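Local coordinates for protein multisubunit Na+/H+ antiporter, D subunit (Anoxybacillus flavithermus, PDB 6Z16) that probably exchanges sodium ions for protons across the cell membrane as the D subunit of a multisubunit Mrp-type antiporter, at residues A46-V51 with S78-L83; T326-L331 with F465-V470. All coordinates share one frame; numbering follows the deposited sequence.

Contact 1 of 2, residues A46-V51 with S78-L83; sequences ALLHRV and SALLVL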
loop_
_atom_site.group_PDB
_atom_site.type_symbol
_atom_site.label_atom_id
_atom_site.label_comp_id
_atom_site.label_asym_id
_atom_site.label_seq_id
_atom_site.Cartn_x
_atom_site.Cartn_y
_atom_site.Cartn_z
ATOM N N ALA D 46 -0.689 -25.487 55.684
ATOM C CA ALA D 46 -1.201 -26.510 54.779
ATOM C C ALA D 46 -0.074 -27.220 54.039
ATOM O O ALA D 46 -0.151 -28.431 53.800
ATOM C CB ALA D 46 -2.181 -25.888 53.791
ATOM N N LEU D 47 0.992 -26.491 53.694
ATOM C CA LEU D 47 2.148 -27.120 53.057
ATOM C C LEU D 47 2.868 -28.064 54.010
ATOM O O LEU D 47 3.329 -29.137 53.599
ATOM C CB LEU D 47 3.110 -26.054 52.535
ATOM C CG LEU D 47 4.381 -26.577 51.866
ATOM C CD1 LEU D 47 4.041 -27.432 50.666
ATOM C CD2 LEU D 47 5.291 -25.441 51.481
ATOM N N LEU D 48 2.963 -27.685 55.288
ATOM C CA LEU D 48 3.612 -28.550 56.270
ATOM C C LEU D 48 2.811 -29.828 56.515
ATOM O O LEU D 48 3.391 -30.916 56.615
ATOM C CB LEU D 48 3.839 -27.779 57.567
ATOM C CG LEU D 48 4.560 -28.528 58.683
ATOM C CD1 LEU D 48 5.919 -29.011 58.237
ATOM C CD2 LEU D 48 4.702 -27.624 59.871
ATOM N N HIS D 49 1.479 -29.727 56.565
ATOM C CA HIS D 49 0.675 -30.947 56.646
ATOM C C HIS D 49 0.775 -31.782 55.374
ATOM O O HIS D 49 0.745 -33.019 55.444
ATOM C CB HIS D 49 -0.788 -30.624 56.936
ATOM C CG HIS D 49 -1.655 -31.839 57.056
ATOM N ND1 HIS D 49 -2.340 -32.376 55.986
ATOM C CD2 HIS D 49 -1.910 -32.653 58.107
ATOM C CE1 HIS D 49 -3.001 -33.449 56.381
ATOM N NE2 HIS D 49 -2.753 -33.641 57.661
ATOM N N ARG D 50 0.912 -31.129 54.217
ATOM C CA ARG D 50 1.046 -31.850 52.958
ATOM C C ARG D 50 2.347 -32.640 52.904
ATOM O O ARG D 50 2.351 -33.810 52.507
ATOM C CB ARG D 50 0.961 -30.862 51.798
ATOM C CG ARG D 50 1.061 -31.478 50.425
ATOM C CD ARG D 50 -0.112 -32.375 50.125
ATOM N NE ARG D 50 -0.063 -32.865 48.754
ATOM C CZ ARG D 50 -0.852 -33.814 48.270
ATOM N NH1 ARG D 50 -1.755 -34.391 49.049
ATOM N NH2 ARG D 50 -0.734 -34.192 47.007
ATOM N N VAL D 51 3.458 -32.028 53.321
ATOM C CA VAL D 51 4.729 -32.746 53.320
ATOM C C VAL D 51 4.815 -33.746 54.463
ATOM O O VAL D 51 5.646 -34.658 54.406
ATOM C CB VAL D 51 5.940 -31.797 53.375
ATOM C CG1 VAL D 51 5.902 -30.827 52.229
ATOM C CG2 VAL D 51 6.010 -31.050 54.677
ATOM N N SER D 78 12.371 -27.406 55.144
ATOM C CA SER D 78 12.041 -26.167 54.453
ATOM C C SER D 78 10.625 -25.704 54.764
ATOM O O SER D 78 10.388 -24.500 54.892
ATOM C CB SER D 78 12.237 -26.347 52.954
ATOM O OG SER D 78 11.364 -27.335 52.454
ATOM N N ALA D 79 9.688 -26.642 54.942
ATOM C CA ALA D 79 8.325 -26.276 55.311
ATOM C C ALA D 79 8.262 -25.720 56.729
ATOM O O ALA D 79 7.523 -24.758 56.990
ATOM C CB ALA D 79 7.407 -27.483 55.167
ATOM N N LEU D 80 9.040 -26.304 57.648
ATOM C CA LEU D 80 9.135 -25.764 59.003
ATOM C C LEU D 80 9.728 -24.363 59.010
ATOM O O LEU D 80 9.252 -23.483 59.738
ATOM C CB LEU D 80 9.973 -26.694 59.878
ATOM C CG LEU D 80 9.350 -28.020 60.295
ATOM C CD1 LEU D 80 10.399 -28.920 60.894
ATOM C CD2 LEU D 80 8.255 -27.761 61.294
ATOM N N LEU D 81 10.756 -24.133 58.190
ATOM C CA LEU D 81 11.366 -22.809 58.116
ATOM C C LEU D 81 10.435 -21.785 57.483
ATOM O O LEU D 81 10.434 -20.617 57.892
ATOM C CB LEU D 81 12.679 -22.895 57.349
ATOM C CG LEU D 81 13.778 -23.604 58.131
ATOM C CD1 LEU D 81 14.937 -23.978 57.249
ATOM C CD2 LEU D 81 14.240 -22.690 59.235
ATOM N N VAL D 82 9.610 -22.212 56.525
ATOM C CA VAL D 82 8.626 -21.319 55.919
ATOM C C VAL D 82 7.550 -20.926 56.928
ATOM O O VAL D 82 7.180 -19.748 57.027
ATOM C CB VAL D 82 8.037 -21.979 54.660
ATOM C CG1 VAL D 82 6.790 -21.294 54.237
ATOM C CG2 VAL D 82 9.026 -21.887 53.524
ATOM N N LEU D 83 7.059 -21.894 57.712
ATOM C CA LEU D 83 6.053 -21.595 58.729
ATOM C C LEU D 83 6.608 -20.687 59.825
ATOM O O LEU D 83 5.921 -19.757 60.278
ATOM C CB LEU D 83 5.522 -22.895 59.323
ATOM C CG LEU D 83 4.453 -22.779 60.405
ATOM C CD1 LEU D 83 3.210 -22.112 59.874
ATOM C CD2 LEU D 83 4.120 -24.138 60.950
#

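Contact 2 of 2, residues T326-L331 with F465-V470; sequences TIFYLL and FVRPFV. With PTY (phosphatidylethanolamine), chain B.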
loop_
_atom_site.group_PDB
_atom_site.type_symbol
_atom_site.label_atom_id
_atom_site.label_comp_id
_atom_site.label_asym_id
_atom_site.label_seq_id
_atom_site.Cartn_x
_atom_site.Cartn_y
_atom_site.Cartn_z
ATOM N N THR D 326 20.193 -29.368 66.305
ATOM C CA THR D 326 20.358 -28.066 65.671
ATOM C C THR D 326 19.113 -27.619 64.907
ATOM O O THR D 326 18.897 -26.413 64.792
ATOM C CB THR D 326 21.604 -28.033 64.770
ATOM O OG1 THR D 326 21.818 -26.696 64.307
ATOM C CG2 THR D 326 21.479 -28.938 63.584
ATOM N N ILE D 327 18.246 -28.543 64.469
ATOM C CA ILE D 327 16.965 -28.132 63.883
ATOM C C ILE D 327 16.047 -27.520 64.942
ATOM O O ILE D 327 15.455 -26.446 64.723
ATOM C CB ILE D 327 16.294 -29.315 63.160
ATOM C CG1 ILE D 327 17.066 -29.670 61.898
ATOM C CG2 ILE D 327 14.879 -28.977 62.761
ATOM C CD1 ILE D 327 16.663 -30.975 61.302
ATOM N N PHE D 328 15.918 -28.194 66.102
ATOM C CA PHE D 328 15.135 -27.644 67.215
ATOM C C PHE D 328 15.653 -26.274 67.652
ATOM O O PHE D 328 14.874 -25.315 67.818
ATOM C CB PHE D 328 15.149 -28.593 68.417
ATOM C CG PHE D 328 14.199 -29.751 68.319
ATOM C CD1 PHE D 328 12.845 -29.555 68.484
ATOM C CD2 PHE D 328 14.663 -31.039 68.161
ATOM C CE1 PHE D 328 11.967 -30.611 68.423
ATOM C CE2 PHE D 328 13.796 -32.102 68.102
ATOM C CZ PHE D 328 12.446 -31.888 68.234
ATOM N N TYR D 329 16.976 -26.163 67.804
ATOM C CA TYR D 329 17.577 -24.913 68.242
ATOM C C TYR D 329 17.430 -23.824 67.187
ATOM O O TYR D 329 17.242 -22.655 67.537
ATOM C CB TYR D 329 19.045 -25.152 68.588
ATOM C CG TYR D 329 19.688 -24.029 69.350
ATOM C CD1 TYR D 329 19.467 -23.878 70.707
ATOM C CD2 TYR D 329 20.493 -23.107 68.714
ATOM C CE1 TYR D 329 20.041 -22.848 71.410
ATOM C CE2 TYR D 329 21.072 -22.073 69.410
ATOM C CZ TYR D 329 20.843 -21.948 70.757
ATOM O OH TYR D 329 21.416 -20.919 71.465
ATOM N N LEU D 330 17.427 -24.206 65.904
ATOM C CA LEU D 330 17.254 -23.254 64.810
ATOM C C LEU D 330 15.882 -22.601 64.841
ATOM O O LEU D 330 15.771 -21.364 64.790
ATOM C CB LEU D 330 17.493 -23.976 63.483
ATOM C CG LEU D 330 17.242 -23.305 62.134
ATOM C CD1 LEU D 330 17.994 -22.002 61.973
ATOM C CD2 LEU D 330 17.648 -24.271 61.041
ATOM N N LEU D 331 14.830 -23.425 64.944
ATOM C CA LEU D 331 13.461 -22.903 64.951
ATOM C C LEU D 331 13.216 -21.992 66.151
ATOM O O LEU D 331 12.750 -20.840 66.001
ATOM C CB LEU D 331 12.470 -24.064 64.958
ATOM C CG LEU D 331 12.541 -25.044 63.790
ATOM C CD1 LEU D 331 11.562 -26.180 64.000
ATOM C CD2 LEU D 331 12.297 -24.365 62.465
ATOM N N PHE D 465 4.500 -33.019 70.058
ATOM C CA PHE D 465 3.755 -32.644 68.860
ATOM C C PHE D 465 4.699 -32.274 67.723
ATOM O O PHE D 465 4.589 -32.805 66.614
ATOM C CB PHE D 465 2.809 -31.485 69.174
ATOM C CG PHE D 465 2.022 -30.996 67.985
ATOM C CD1 PHE D 465 0.997 -31.760 67.450
ATOM C CD2 PHE D 465 2.296 -29.762 67.415
ATOM C CE1 PHE D 465 0.276 -31.311 66.360
ATOM C CE2 PHE D 465 1.577 -29.308 66.331
ATOM C CZ PHE D 465 0.567 -30.085 65.804
ATOM N N VAL D 466 5.657 -31.383 67.995
ATOM C CA VAL D 466 6.517 -30.821 66.955
ATOM C C VAL D 466 7.694 -31.724 66.615
ATOM O O VAL D 466 8.499 -31.382 65.743
ATOM C CB VAL D 466 6.942 -29.412 67.431
ATOM C CG1 VAL D 466 8.029 -29.485 68.470
ATOM C CG2 VAL D 466 7.308 -28.479 66.278
ATOM N N ARG D 467 7.807 -32.883 67.240
ATOM C CA ARG D 467 8.951 -33.736 66.932
ATOM C C ARG D 467 8.857 -34.558 65.637
ATOM O O ARG D 467 9.862 -34.574 64.921
ATOM C CB ARG D 467 9.273 -34.667 68.106
ATOM C CG ARG D 467 10.560 -35.456 67.890
ATOM C CD ARG D 467 10.885 -36.412 68.993
ATOM N NE ARG D 467 12.100 -37.166 68.696
ATOM C CZ ARG D 467 12.124 -38.310 68.023
ATOM N NH1 ARG D 467 10.998 -38.838 67.572
ATOM N NH2 ARG D 467 13.272 -38.928 67.798
ATOM N N PRO D 468 7.752 -35.250 65.272
ATOM C CA PRO D 468 7.807 -36.106 64.060
ATOM C C PRO D 468 8.043 -35.368 62.743
ATOM O O PRO D 468 8.581 -35.976 61.802
ATOM C CB PRO D 468 6.445 -36.807 64.059
ATOM C CG PRO D 468 6.025 -36.794 65.443
ATOM C CD PRO D 468 6.479 -35.492 65.982
ATOM N N PHE D 469 7.717 -34.075 62.672
ATOM C CA PHE D 469 8.169 -33.247 61.559
ATOM C C PHE D 469 9.691 -33.193 61.510
ATOM O O PHE D 469 10.303 -33.400 60.455
ATOM C CB PHE D 469 7.609 -31.832 61.690
ATOM C CG PHE D 469 6.116 -31.769 61.721
ATOM C CD1 PHE D 469 5.375 -31.954 60.571
ATOM C CD2 PHE D 469 5.455 -31.477 62.898
ATOM C CE1 PHE D 469 3.998 -31.885 60.604
ATOM C CE2 PHE D 469 4.080 -31.403 62.935
ATOM C CZ PHE D 469 3.352 -31.609 61.787
ATOM N N VAL D 470 10.315 -32.943 62.664
ATOM C CA VAL D 470 11.769 -32.877 62.756
ATOM C C VAL D 470 12.383 -34.251 62.517
ATOM O O VAL D 470 13.483 -34.356 61.970
ATOM C CB VAL D 470 12.156 -32.271 64.120
ATOM C CG1 VAL D 470 13.653 -32.168 64.291
ATOM C CG2 VAL D 470 11.529 -30.906 64.271
HETATM C C1 PTY B . 1.682 -28.261 70.621
HETATM C C2 PTY B . 2.154 -34.474 76.400
HETATM C C3 PTY B . 2.083 -32.981 75.990
HETATM O O4 PTY B . 1.945 -26.839 70.644
HETATM C C5 PTY B . 0.946 -30.206 72.065
HETATM C C6 PTY B . 1.460 -28.785 72.021
HETATM O O7 PTY B . 0.676 -27.867 72.865
HETATM C C8 PTY B . -0.618 -27.556 72.607
HETATM O O10 PTY B . -1.265 -27.989 71.690
HETATM C C11 PTY B . -1.155 -26.597 73.633
HETATM C C12 PTY B . -0.224 -25.435 73.964
HETATM C C13 PTY B . 0.624 -25.677 75.206
HETATM C C14 PTY B . 0.273 -24.802 76.392
HETATM C C15 PTY B . 0.545 -23.328 76.172
HETATM C C16 PTY B . 0.731 -22.572 77.471
HETATM C C17 PTY B . 1.042 -21.094 77.319
HETATM C C18 PTY B . 1.514 -20.472 78.617
HETATM C C19 PTY B . 1.752 -18.975 78.566
HETATM C C20 PTY B . 2.408 -18.443 79.830
HETATM C C21 PTY B . 2.322 -16.935 79.990
HETATM C C22 PTY B . 3.058 -16.145 78.922
HETATM C C23 PTY B . 2.623 -14.695 78.861
HETATM C C24 PTY B . 1.141 -14.528 78.560
HETATM C C25 PTY B . 0.628 -13.110 78.740
HETATM C C26 PTY B . -0.814 -12.907 78.304
HETATM C C27 PTY B . -1.359 -11.530 78.643
HETATM C C28 PTY B . -2.762 -11.263 78.144
HETATM C C29 PTY B . -3.228 -9.851 78.421
HETATM C C30 PTY B . 2.715 -26.356 69.666
HETATM C C31 PTY B . 2.650 -24.856 69.614
HETATM O O30 PTY B . 3.340 -27.048 68.909
HETATM C C32 PTY B . 3.998 -24.149 69.654
HETATM C C33 PTY B . 4.765 -24.169 68.339
HETATM C C34 PTY B . 4.540 -22.950 67.457
HETATM C C35 PTY B . 5.407 -22.934 66.203
HETATM C C36 PTY B . 6.483 -21.854 66.181
HETATM C C37 PTY B . 7.561 -22.001 67.244
HETATM P P1 PTY B . 1.074 -32.402 73.576
HETATM O O11 PTY B . 2.221 -32.920 74.549
HETATM O O12 PTY B . 1.176 -33.223 72.299
HETATM O O13 PTY B . -0.248 -32.433 74.234
HETATM O O14 PTY B . 1.507 -30.899 73.199
HETATM N N1 PTY B . 1.913 -35.315 75.229
#

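Contact 1 of 2, residues A46-V51 with S78-L83
L48 packs against A79, L80 and L83 where two nearly antiparallel helices, 26-53 and 76-99, both predicted to cross the membrane, lie side by side. They are consecutive long helices of the chain, and the link between them includes the two-stranded antiparallel sheet 57-60/71-74. The axes of the short segments come within 9.1 Å at an angle of 164° between their directions.

The contact across the pair is wholly apolar. L48 holds its CG anti to the backbone N (chi1 -178°), which carries the branch point outward. L48 CD1 meets A79 CB at 3.7 Å, while L48 CD2 meets L80 CD2 at 3.8 Å. The L80 side chain starts out beside the interface rather than into it, yet its CD2 comes back to sit against both L48 methyls. A79 is the small member of the set: a single methyl lets the backbones approach, with CA of L48 and CA of A79 only 5.3 Å apart. V51, almost a turn after L48, sends CG2 to the same A79 CB at 3.9 Å.

No hydrogen bond crosses between the two segments. The carbonyls of L80, L81 and V82 pair with the hydroxyls of T84, T85 and S86 one turn on in the same helix, and S78 OG bonds to D75 OD1 just ahead of the helix. Further along the patch L83 lies at about a right angle to L48, touching it methyl to methyl, CD2 to CD2 at 3.7 Å.

Contact 2 of 2, residues T326-L331 with F465-V470
The ring of F328 takes V470 on one face and V466 and R467 at its edge. V470 CG1 stands 4.2 Å from the centroid of the F328 ring, 27° off the ring normal, a CH-pi contact. Near the ring plane, V466 CG1 approaches F328 CE1 at 4.1 Å and the R467 methylene CG approaches F328 CZ at 4.1 Å. A second ring, that of F465, belongs to a phosphatidylethanolamine pocket: F465 CD2 is 3.3 Å from the lipid oxygen O30, an oblique approach.

V470 also reaches I327, CG1 to CG2 at 3.7 Å, so one valine methyl serves both the aliphatic and the aromatic neighbour. The F328 side chain leaves its helix beside the interface, with CG anti to the carbonyl carbon (chi1 -80°); the ring extends on to V470 and V466. An alanine here would probably leave a gap beside V470 CG1 and V466 CG1 and deprive the R467 methylene of its aromatic neighbour.

Segment 326-331, within the NADH:quinone oxidoreductase/Mrp antiporter family region, packs here on a kinked helix, 463-477: the nitrogens of P468 and F469 make no bond to the turn before, and a proline nitrogen has no hydrogen to give. The segments meet at 120°, with axes 11.0 Å apart, a spacing that suits a bulky phenylalanine. Beyond its apolar stem, R467 uses NE in a salt bridge to E324 of helix 320-351. Dispersion and electrostatics therefore probably act together in joining the same two helices.

Contacts 1 and 2 are both mainly buried in the helical bundle, their centres about 12 Å apart, but they use four different helices. Helix 463-477, a partner in contact 2, also covers contact 1: L48 CD1 lies 3.8 Å from F469 CD1. Helix 76-99 touches both helices of contact 2, through L80 on V470 and L81 on L331. Contact 1 joins neighbours in sequence, nearly antiparallel and close, through aliphatic methyls and a small alanine. Contact 2 brings together distant parts of the chain at a steeper angle, uses an aromatic ring as well as aliphatic methyls across the wider spacing, and includes exposed F465 beside the lipid and partly exposed R467 paired with E324.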